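Local coordinates for mannan endo-1,4-beta-mannosidase (Bacillus subtilis, PDB 3CBW), which hydrolyses internal beta-1,4-mannosidic linkages in mannan, galactomannan and glucomannan during glucomannan degradation, at residues G107-S112 with Q165-L170; G158-E163 with R215-L220; K135-S140 with K201-K206. The protein carries 3 engineered substitutions. All coordinates share one frame; numbering follows the deposited sequence.

Contact 1 of 3, residues G107-S112 with Q165-L170; sequences GIPQIS and QGVPVL
Residues 108-112 and 169-170 run as parallel neighbouring strands, with Gln110 and Leu170 in register at a CA-CA distance of 4.4 Å. Leu170 supplies both bonds of the ladder. Leu170 N gives a nearly straight bond to Pro109 O (3.0 Å, 167°). Leu170 O receives Ile111 N at 2.8 Å, almost along the C=O axis. The same Leu170 O draws a CA-H contact from Gln110 CA. One rung earlier the pattern breaks chemically. Pro109 has no N-H to offer Pro168 O; its ring carbon CD stands there instead, 3.3 Å from that oxygen, and the buried carbonyl has no hydrogen-bond partner. The Pro109 ring also takes Val167 CG1 against its CG, at 3.6 Å. On the same side of the sheet Ile111 reaches out with CD1 to Val169 CG1 (3.9 Å), the two side chains crossing obliquely; Leu162 packs on both and Leu99 on Ile111. These strands are adjacent staves of the (beta/alpha)8 barrel of family 26 glycoside hydrolases, and the other side of the pair faces the barrel interior. There Ile108 CG2 meets Leu170 CD1 at 4.1 Å, and Gln110 crosses Leu170 at about a right angle, its CG lying against Leu170 CB. The glutamine starts with CG anti to the backbone N and then bends sharply at chi2 (-100°), which carries the amide away from Leu170; its OE1 accepts a hydrogen bond from Arg172 NE. The Gln110 side chain lies about 6 Å from those of Glu275, the nucleophile by similarity, and Trp307, a probable substrate-binding residue.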
loop_
_atom_site.group_PDB
_atom_site.type_symbol
_atom_site.label_atom_id
_atom_site.label_comp_id
_atom_site.label_asym_id
_atom_site.label_seq_id
_atom_site.Cartn_x
_atom_site.Cartn_y
_atom_site.Cartn_z
ATOM N N GLY A 107 -13.906 3.173 7.803
ATOM C CA GLY A 107 -12.841 3.204 6.803
ATOM C C GLY A 107 -12.110 1.875 6.759
ATOM O O GLY A 107 -12.604 0.862 7.279
ATOM N N ILE A 108 -10.943 1.865 6.112
ATOM C CA ILE A 108 -10.122 0.655 5.987
ATOM C C ILE A 108 -8.657 1.040 6.204
ATOM O O ILE A 108 -8.179 2.025 5.636
ATOM C CB ILE A 108 -10.241 0.000 4.576
ATOM C CG1 ILE A 108 -11.674 -0.393 4.215
ATOM C CG2 ILE A 108 -9.331 -1.229 4.458
ATOM C CD1 ILE A 108 -11.832 -0.771 2.733
ATOM N N PRO A 109 -7.935 0.286 7.046
ATOM C CA PRO A 109 -6.509 0.577 7.230
ATOM C C PRO A 109 -5.616 -0.015 6.146
ATOM O O PRO A 109 -5.939 -1.040 5.537
ATOM C CB PRO A 109 -6.213 -0.040 8.599
ATOM C CG PRO A 109 -7.138 -1.221 8.661
ATOM C CD PRO A 109 -8.401 -0.809 7.924
ATOM N N GLN A 110 -4.480 0.641 5.955
ATOM C CA GLN A 110 -3.452 0.210 5.013
ATOM C C GLN A 110 -2.110 0.292 5.713
ATOM O O GLN A 110 -1.813 1.283 6.384
ATOM C CB GLN A 110 -3.447 1.111 3.773
ATOM C CG GLN A 110 -2.461 0.715 2.667
ATOM C CD GLN A 110 -1.148 1.505 2.598
ATOM O OE1 GLN A 110 -0.508 1.499 1.544
ATOM N NE2 GLN A 110 -0.741 2.180 3.681
ATOM N N ILE A 111 -1.288 -0.736 5.535
ATOM C CA ILE A 111 0.064 -0.754 6.101
ATOM C C ILE A 111 1.119 -0.978 5.024
ATOM O O ILE A 111 1.002 -1.903 4.212
ATOM C CB ILE A 111 0.183 -1.840 7.213
ATOM C CG1 ILE A 111 -0.740 -1.467 8.381
ATOM C CG2 ILE A 111 1.631 -2.004 7.683
ATOM C CD1 ILE A 111 -0.928 -2.548 9.439
ATOM N N SER A 112 2.128 -0.107 5.028
ATOM C CA SER A 112 3.346 -0.281 4.230
ATOM C C SER A 112 4.542 -0.416 5.158
ATOM O O SER A 112 4.409 -0.269 6.368
ATOM C CB SER A 112 3.554 0.897 3.269
ATOM O OG SER A 112 3.698 2.127 3.969
ATOM N N GLN A 165 -9.354 -8.555 16.069
ATOM C CA GLN A 165 -10.615 -7.814 16.001
ATOM C C GLN A 165 -11.275 -7.939 14.623
ATOM O O GLN A 165 -12.213 -7.200 14.313
ATOM C CB GLN A 165 -10.393 -6.343 16.349
ATOM C CG GLN A 165 -9.964 -6.094 17.778
ATOM C CD GLN A 165 -11.149 -5.966 18.701
ATOM O OE1 GLN A 165 -11.748 -6.964 19.098
ATOM N NE2 GLN A 165 -11.506 -4.728 19.041
ATOM N N GLY A 166 -10.767 -8.850 13.794
ATOM C CA GLY A 166 -11.362 -9.089 12.475
ATOM C C GLY A 166 -11.204 -7.932 11.490
ATOM O O GLY A 166 -12.018 -7.785 10.581
ATOM N N VAL A 167 -10.167 -7.114 11.665
ATOM C CA VAL A 167 -9.976 -5.921 10.840
ATOM C C VAL A 167 -9.203 -6.266 9.564
ATOM O O VAL A 167 -8.046 -6.687 9.645
ATOM C CB VAL A 167 -9.195 -4.863 11.628
ATOM C CG1 VAL A 167 -8.866 -3.654 10.758
ATOM C CG2 VAL A 167 -9.982 -4.452 12.876
ATOM N N PRO A 168 -9.829 -6.092 8.381
ATOM C CA PRO A 168 -9.107 -6.297 7.127
ATOM C C PRO A 168 -8.041 -5.215 6.959
ATOM O O PRO A 168 -8.276 -4.061 7.324
ATOM C CB PRO A 168 -10.194 -6.115 6.066
ATOM C CG PRO A 168 -11.197 -5.221 6.704
ATOM C CD PRO A 168 -11.198 -5.588 8.159
ATOM N N VAL A 169 -6.913 -5.590 6.375
ATOM C CA VAL A 169 -5.801 -4.660 6.185
ATOM C C VAL A 169 -5.299 -4.743 4.753
ATOM O O VAL A 169 -5.010 -5.837 4.258
ATOM C CB VAL A 169 -4.612 -5.025 7.119
ATOM C CG1 VAL A 169 -3.361 -4.180 6.828
ATOM C CG2 VAL A 169 -5.018 -4.898 8.572
ATOM N N LEU A 170 -5.181 -3.585 4.109
ATOM C CA LEU A 170 -4.500 -3.488 2.826
ATOM C C LEU A 170 -3.005 -3.507 3.137
ATOM O O LEU A 170 -2.464 -2.541 3.676
ATOM C CB LEU A 170 -4.898 -2.188 2.141
ATOM C CG LEU A 170 -6.364 -2.066 1.721
ATOM C CD1 LEU A 170 -6.734 -0.632 1.343
ATOM C CD2 LEU A 170 -6.688 -3.024 0.578
#

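Contact 2 of 3, residues G158-E163 with R215-L220; sequences GLQELE and RGLDHL
Arg215 is linked to Gln160 of helix 143-163 by a water, which accepts from Arg215 NE (3.0 Å) and donates to both Arg215 O and Gln160 OE1 (2.8 Å each). The guanidinium meets this water in its own plane, and Arg215 NH2 makes a salt bridge directly to Asp157 of the same helix; Gln160 NE2 bonds to Asn164 OD1. Gly216, with positive phi, is the turning point after helix 194-214 and redirects the chain. Leu217 then sends CD1 against Leu159 CB at 3.9 Å, crossing that leucine at about a right angle. Asp218 N donates to Glu163 OE2 (3.0 Å), arriving from above the carboxylate plane, 66° out of it. Asp218 OD2 is 4.1 Å from Glu163 OE2, a like-charge proximity that might raise the proton affinity of either group; Asp218 OD1 bonds to Asn16. Topologically, the helix preceding barrel strand 169-172 is here joined to the loop that enters the neighbouring strand 220-224. An alanine in place of Glu163 would remove the carboxylate that accepts from Asp218 N and would probably weaken the tie between helix 143-163 and the loop. His219 presents a ring face to Glu163 CB, which sits 3.5 Å from the centroid, almost on the ring normal; the opposite face carries Leu220 CD2, nearer the rim, and Leu217 CB lies at the edge. His219 NE2 makes a weak bond to Leu159 O (2.8 Å, 120°), an oxygen already taken by Glu163 N within the helix, whereas buried ND1 has no partner. Leu220, the first residue of the strand, closes the packing by setting CD1 against Leu159 CD1.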
loop_
_atom_site.group_PDB
_atom_site.type_symbol
_atom_site.label_atom_id
_atom_site.label_comp_id
_atom_site.label_asym_id
_atom_site.label_seq_id
_atom_site.Cartn_x
_atom_site.Cartn_y
_atom_site.Cartn_z
ATOM N N GLY A 158 2.402 -7.397 15.313
ATOM C CA GLY A 158 1.539 -6.228 15.165
ATOM C C GLY A 158 0.297 -6.551 14.356
ATOM O O GLY A 158 -0.811 -6.192 14.738
ATOM N N LEU A 159 0.473 -7.239 13.239
ATOM C CA LEU A 159 -0.675 -7.573 12.388
ATOM C C LEU A 159 -1.695 -8.461 13.109
ATOM O O LEU A 159 -2.914 -8.317 12.923
ATOM C CB LEU A 159 -0.232 -8.191 11.060
ATOM C CG LEU A 159 0.601 -7.259 10.171
ATOM C CD1 LEU A 159 1.141 -8.012 8.980
ATOM C CD2 LEU A 159 -0.193 -6.060 9.716
ATOM N N GLN A 160 -1.205 -9.344 13.976
ATOM C CA GLN A 160 -2.084 -10.224 14.734
ATOM C C GLN A 160 -3.072 -9.438 15.589
ATOM O O GLN A 160 -4.209 -9.857 15.756
ATOM C CB GLN A 160 -1.234 -11.130 15.627
ATOM C CG GLN A 160 -2.021 -12.104 16.467
ATOM C CD GLN A 160 -2.667 -13.172 15.640
ATOM O OE1 GLN A 160 -2.027 -13.774 14.774
ATOM N NE2 GLN A 160 -3.945 -13.431 15.904
ATOM N N GLU A 161 -2.631 -8.298 16.122
ATOM C CA GLU A 161 -3.507 -7.481 16.955
ATOM C C GLU A 161 -4.758 -7.050 16.171
ATOM O O GLU A 161 -5.876 -7.078 16.681
ATOM C CB GLU A 161 -2.761 -6.268 17.502
ATOM C CG GLU A 161 -3.604 -5.475 18.474
ATOM C CD GLU A 161 -2.909 -4.256 19.036
ATOM O OE1 GLU A 161 -1.764 -3.933 18.622
ATOM O OE2 GLU A 161 -3.544 -3.618 19.900
ATOM N N LEU A 162 -4.568 -6.680 14.908
ATOM C CA LEU A 162 -5.685 -6.284 14.052
ATOM C C LEU A 162 -6.550 -7.491 13.692
ATOM O O LEU A 162 -7.779 -7.395 13.688
ATOM C CB LEU A 162 -5.166 -5.583 12.786
ATOM C CG LEU A 162 -4.184 -4.427 13.048
ATOM C CD1 LEU A 162 -3.486 -4.004 11.772
ATOM C CD2 LEU A 162 -4.843 -3.253 13.710
ATOM N N GLU A 163 -5.919 -8.632 13.429
ATOM C CA GLU A 163 -6.653 -9.843 13.088
ATOM C C GLU A 163 -7.583 -10.282 14.216
ATOM O O GLU A 163 -8.677 -10.792 13.962
ATOM C CB GLU A 163 -5.676 -10.957 12.747
ATOM C CG GLU A 163 -6.355 -12.157 12.126
ATOM C CD GLU A 163 -5.460 -13.346 12.018
ATOM O OE1 GLU A 163 -4.384 -13.339 12.654
ATOM O OE2 GLU A 163 -5.830 -14.276 11.275
ATOM N N ARG A 215 2.566 -17.554 10.161
ATOM C CA ARG A 215 1.900 -16.726 11.151
ATOM C C ARG A 215 0.376 -16.748 11.079
ATOM O O ARG A 215 -0.296 -16.161 11.929
ATOM C CB ARG A 215 2.460 -15.303 11.105
ATOM C CG ARG A 215 3.966 -15.250 11.428
ATOM C CD ARG A 215 4.286 -15.724 12.878
ATOM N NE ARG A 215 3.486 -14.936 13.806
ATOM C CZ ARG A 215 3.943 -13.956 14.584
ATOM N NH1 ARG A 215 5.234 -13.668 14.656
ATOM N NH2 ARG A 215 3.092 -13.261 15.311
ATOM N N GLY A 216 -0.176 -17.432 10.080
ATOM C CA GLY A 216 -1.621 -17.642 9.986
ATOM C C GLY A 216 -2.449 -16.375 9.856
ATOM O O GLY A 216 -3.606 -16.331 10.274
ATOM N N LEU A 217 -1.877 -15.337 9.250
ATOM C CA LEU A 217 -2.557 -14.042 9.190
ATOM C C LEU A 217 -3.612 -14.014 8.083
ATOM O O LEU A 217 -3.281 -13.998 6.900
ATOM C CB LEU A 217 -1.549 -12.899 9.062
ATOM C CG LEU A 217 -0.582 -12.774 10.247
ATOM C CD1 LEU A 217 0.545 -11.828 9.917
ATOM C CD2 LEU A 217 -1.252 -12.319 11.540
ATOM N N ASP A 218 -4.882 -14.016 8.486
ATOM C CA ASP A 218 -6.011 -14.275 7.586
ATOM C C ASP A 218 -6.857 -13.035 7.274
ATOM O O ASP A 218 -7.930 -13.155 6.692
ATOM C CB ASP A 218 -6.878 -15.422 8.157
ATOM C CG ASP A 218 -6.170 -16.762 8.133
ATOM O OD1 ASP A 218 -5.302 -16.966 7.264
ATOM O OD2 ASP A 218 -6.507 -17.608 8.995
ATOM N N HIS A 219 -6.329 -11.860 7.596
ATOM C CA HIS A 219 -7.037 -10.595 7.426
ATOM C C HIS A 219 -6.305 -9.678 6.442
ATOM O O HIS A 219 -6.634 -8.502 6.350
ATOM C CB HIS A 219 -7.188 -9.908 8.784
ATOM C CG HIS A 219 -5.884 -9.521 9.411
ATOM N ND1 HIS A 219 -4.770 -10.340 9.380
ATOM C CD2 HIS A 219 -5.505 -8.387 10.048
ATOM C CE1 HIS A 219 -3.767 -9.727 9.989
ATOM N NE2 HIS A 219 -4.188 -8.545 10.407
ATOM N N LEU A 220 -5.325 -10.209 5.714
ATOM C CA LEU A 220 -4.501 -9.389 4.821
ATOM C C LEU A 220 -4.946 -9.466 3.373
ATOM O O LEU A 220 -5.244 -10.540 2.842
ATOM C CB LEU A 220 -3.028 -9.808 4.898
ATOM C CG LEU A 220 -2.388 -9.829 6.289
ATOM C CD1 LEU A 220 -0.934 -10.246 6.223
ATOM C CD2 LEU A 220 -2.530 -8.459 6.969
HETATM O O HOH W 1 0.571 -14.414 13.992
#

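Contact 3 of 3, residues K135-S140 with K201-K206; sequences KKILDS and KQLYKK. Engineered in segment 135-140: Lys136 (natural residue Asn).
The flat group at the centre of this contact is the Leu138 carbonyl: Lys206 NZ sits above its plane, 56° out of it, 3.0 Å from Leu138 O, so the bond does not follow a lone pair. A second flat group, the Gln202 amide, meets Leu138 CD1 with its OE1 at 3.8 Å, while its NE2 bonds to Ser198 of its own helix. Leu138 crosses Gln202 at about a right angle and pushes its other methyl, CD2, onto the backbone of the opposing helix, 3.5 Å from Leu203 CA. Ile137 adds a looser touch, CG2 to Leu203 CD1 at 4.4 Å. Lys206 leaves its helix with CG anti to the backbone N and stays extended until chi4 (82°), where the chain bends. That bend brings the ammonium between Leu138 O and Ser140 OG, the hydroxyl 2.9 Å from Lys206 NZ. The contact thus joins the last part of helix 131-138 and the residues that follow to the middle of helix 194-214; Leu148 of helix 143-163 touches both Leu203 and Lys206. Asp139 OD1 is 6.9 Å from Lys206 NZ, so no salt bridge is made. The lysine is held instead by two neutral oxygens, one of them also bonded to Asn149 ND2, and its positive charge is likely to interact favourably with the carbonyl end of helix 131-138.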
loop_
_atom_site.group_PDB
_atom_site.type_symbol
_atom_site.label_atom_id
_atom_site.label_comp_id
_atom_site.label_asym_id
_atom_site.label_seq_id
_atom_site.Cartn_x
_atom_site.Cartn_y
_atom_site.Cartn_z
ATOM N N LYS A 135 20.734 -12.679 -2.061
ATOM C CA LYS A 135 20.579 -14.129 -1.892
ATOM C C LYS A 135 20.713 -14.543 -0.437
ATOM O O LYS A 135 19.992 -15.435 0.019
ATOM C CB LYS A 135 21.584 -14.907 -2.746
ATOM C CG LYS A 135 21.265 -14.924 -4.222
ATOM C CD LYS A 135 22.426 -15.485 -5.040
ATOM C CE LYS A 135 21.985 -15.794 -6.458
ATOM N NZ LYS A 135 21.157 -17.032 -6.515
ATOM N N LYS A 136 21.634 -13.921 0.292
ATOM C CA LYS A 136 21.812 -14.234 1.710
ATOM C C LYS A 136 20.569 -13.883 2.524
ATOM O O LYS A 136 20.174 -14.631 3.419
ATOM C CB LYS A 136 23.032 -13.523 2.280
ATOM C CG LYS A 136 24.346 -14.032 1.702
ATOM C CD LYS A 136 25.539 -13.288 2.282
ATOM C CE LYS A 136 26.861 -13.882 1.800
ATOM N NZ LYS A 136 28.005 -13.179 2.430
ATOM N N ILE A 137 19.950 -12.746 2.209
ATOM C CA ILE A 137 18.731 -12.305 2.889
ATOM C C ILE A 137 17.608 -13.337 2.752
ATOM O O ILE A 137 16.812 -13.520 3.672
ATOM C CB ILE A 137 18.284 -10.915 2.352
ATOM C CG1 ILE A 137 19.326 -9.851 2.738
ATOM C CG2 ILE A 137 16.855 -10.564 2.835
ATOM C CD1 ILE A 137 19.112 -8.466 2.104
ATOM N N LEU A 138 17.559 -14.018 1.612
ATOM C CA LEU A 138 16.526 -15.014 1.325
ATOM C C LEU A 138 16.725 -16.317 2.075
ATOM O O LEU A 138 15.795 -17.118 2.194
ATOM C CB LEU A 138 16.467 -15.291 -0.176
ATOM C CG LEU A 138 15.931 -14.119 -0.994
ATOM C CD1 LEU A 138 16.170 -14.358 -2.461
ATOM C CD2 LEU A 138 14.448 -13.941 -0.727
ATOM N N ASP A 139 17.935 -16.514 2.583
ATOM C CA ASP A 139 18.350 -17.758 3.209
ATOM C C ASP A 139 18.226 -17.584 4.712
ATOM O O ASP A 139 19.019 -16.879 5.327
ATOM C CB ASP A 139 19.794 -18.059 2.784
ATOM C CG ASP A 139 20.371 -19.313 3.423
ATOM O OD1 ASP A 139 19.749 -19.898 4.339
ATOM O OD2 ASP A 139 21.484 -19.688 3.001
ATOM N N SER A 140 17.219 -18.236 5.296
ATOM C CA SER A 140 16.909 -18.095 6.721
ATOM C C SER A 140 18.050 -18.519 7.655
ATOM O O SER A 140 18.037 -18.192 8.842
ATOM C CB SER A 140 15.625 -18.856 7.071
ATOM O OG SER A 140 14.491 -18.213 6.506
ATOM N N LYS A 201 10.947 -11.555 -6.591
ATOM C CA LYS A 201 9.780 -12.423 -6.521
ATOM C C LYS A 201 9.920 -13.407 -5.372
ATOM O O LYS A 201 8.952 -13.655 -4.651
ATOM C CB LYS A 201 9.530 -13.144 -7.842
ATOM C CG LYS A 201 9.123 -12.228 -8.974
ATOM C CD LYS A 201 8.987 -13.032 -10.238
ATOM C CE LYS A 201 8.947 -12.161 -11.452
ATOM N NZ LYS A 201 9.182 -12.992 -12.658
ATOM N N GLN A 202 11.120 -13.954 -5.190
ATOM C CA GLN A 202 11.389 -14.854 -4.072
ATOM C C GLN A 202 11.180 -14.167 -2.731
ATOM O O GLN A 202 10.607 -14.753 -1.814
ATOM C CB GLN A 202 12.802 -15.407 -4.184
ATOM C CG GLN A 202 12.975 -16.347 -5.357
ATOM C CD GLN A 202 14.417 -16.771 -5.548
ATOM O OE1 GLN A 202 15.044 -17.279 -4.628
ATOM N NE2 GLN A 202 14.952 -16.548 -6.745
ATOM N N LEU A 203 11.618 -12.916 -2.617
ATOM C CA LEU A 203 11.463 -12.174 -1.374
ATOM C C LEU A 203 9.995 -11.872 -1.066
ATOM O O LEU A 203 9.549 -12.013 0.077
ATOM C CB LEU A 203 12.290 -10.884 -1.427
ATOM C CG LEU A 203 12.262 -10.011 -0.167
ATOM C CD1 LEU A 203 12.856 -10.729 1.051
ATOM C CD2 LEU A 203 13.002 -8.709 -0.423
ATOM N N TYR A 204 9.244 -11.467 -2.082
ATOM C CA TYR A 204 7.834 -11.206 -1.895
ATOM C C TYR A 204 7.139 -12.490 -1.428
ATOM O O TYR A 204 6.358 -12.470 -0.466
ATOM C CB TYR A 204 7.228 -10.679 -3.188
ATOM C CG TYR A 204 5.793 -10.250 -3.047
ATOM C CD1 TYR A 204 5.431 -8.906 -3.094
ATOM C CD2 TYR A 204 4.789 -11.205 -2.894
ATOM C CE1 TYR A 204 4.082 -8.535 -2.979
ATOM C CE2 TYR A 204 3.484 -10.855 -2.767
ATOM C CZ TYR A 204 3.129 -9.535 -2.800
ATOM O OH TYR A 204 1.793 -9.253 -2.713
ATOM N N LYS A 205 7.424 -13.608 -2.091
ATOM C CA LYS A 205 6.810 -14.880 -1.714
ATOM C C LYS A 205 7.232 -15.326 -0.318
ATOM O O LYS A 205 6.432 -15.907 0.405
ATOM C CB LYS A 205 7.126 -15.952 -2.740
ATOM C CG LYS A 205 6.499 -15.706 -4.086
ATOM C CD LYS A 205 6.883 -16.837 -4.999
ATOM C CE LYS A 205 6.668 -16.524 -6.439
ATOM N NZ LYS A 205 7.265 -17.628 -7.240
ATOM N N LYS A 206 8.472 -15.040 0.067
ATOM C CA LYS A 206 8.948 -15.360 1.413
ATOM C C LYS A 206 8.131 -14.602 2.461
ATOM O O LYS A 206 7.721 -15.159 3.485
ATOM C CB LYS A 206 10.423 -15.002 1.517
ATOM C CG LYS A 206 11.065 -15.246 2.862
ATOM C CD LYS A 206 12.567 -15.009 2.748
ATOM C CE LYS A 206 13.281 -15.289 4.027
ATOM N NZ LYS A 206 13.562 -16.742 4.215
#

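Contacts 1 and 2 are continuous, their centres 10 Å apart: Val169 N lies 2.9 Å from His219 O, a probable hydrogen bond between strands 169-172 and 220-224, and Ile111 CD1 packs on Leu159 CD2 at 3.6 Å. Contact 3 stands apart, its centre 25 Å from that of contact 1 and 21 Å from that of contact 2, with nearest atoms about 10 and 9 Å away. Helix 143-163, whose end forms half of contact 2, spans the gap by touching contact 3 through Leu148. Contact 1 alone approaches the probable nucleophile, Glu275, closely; in contact 3 Leu203 is about 11 Å, side chain to side chain, from His175, which probably helps to position the nucleophile.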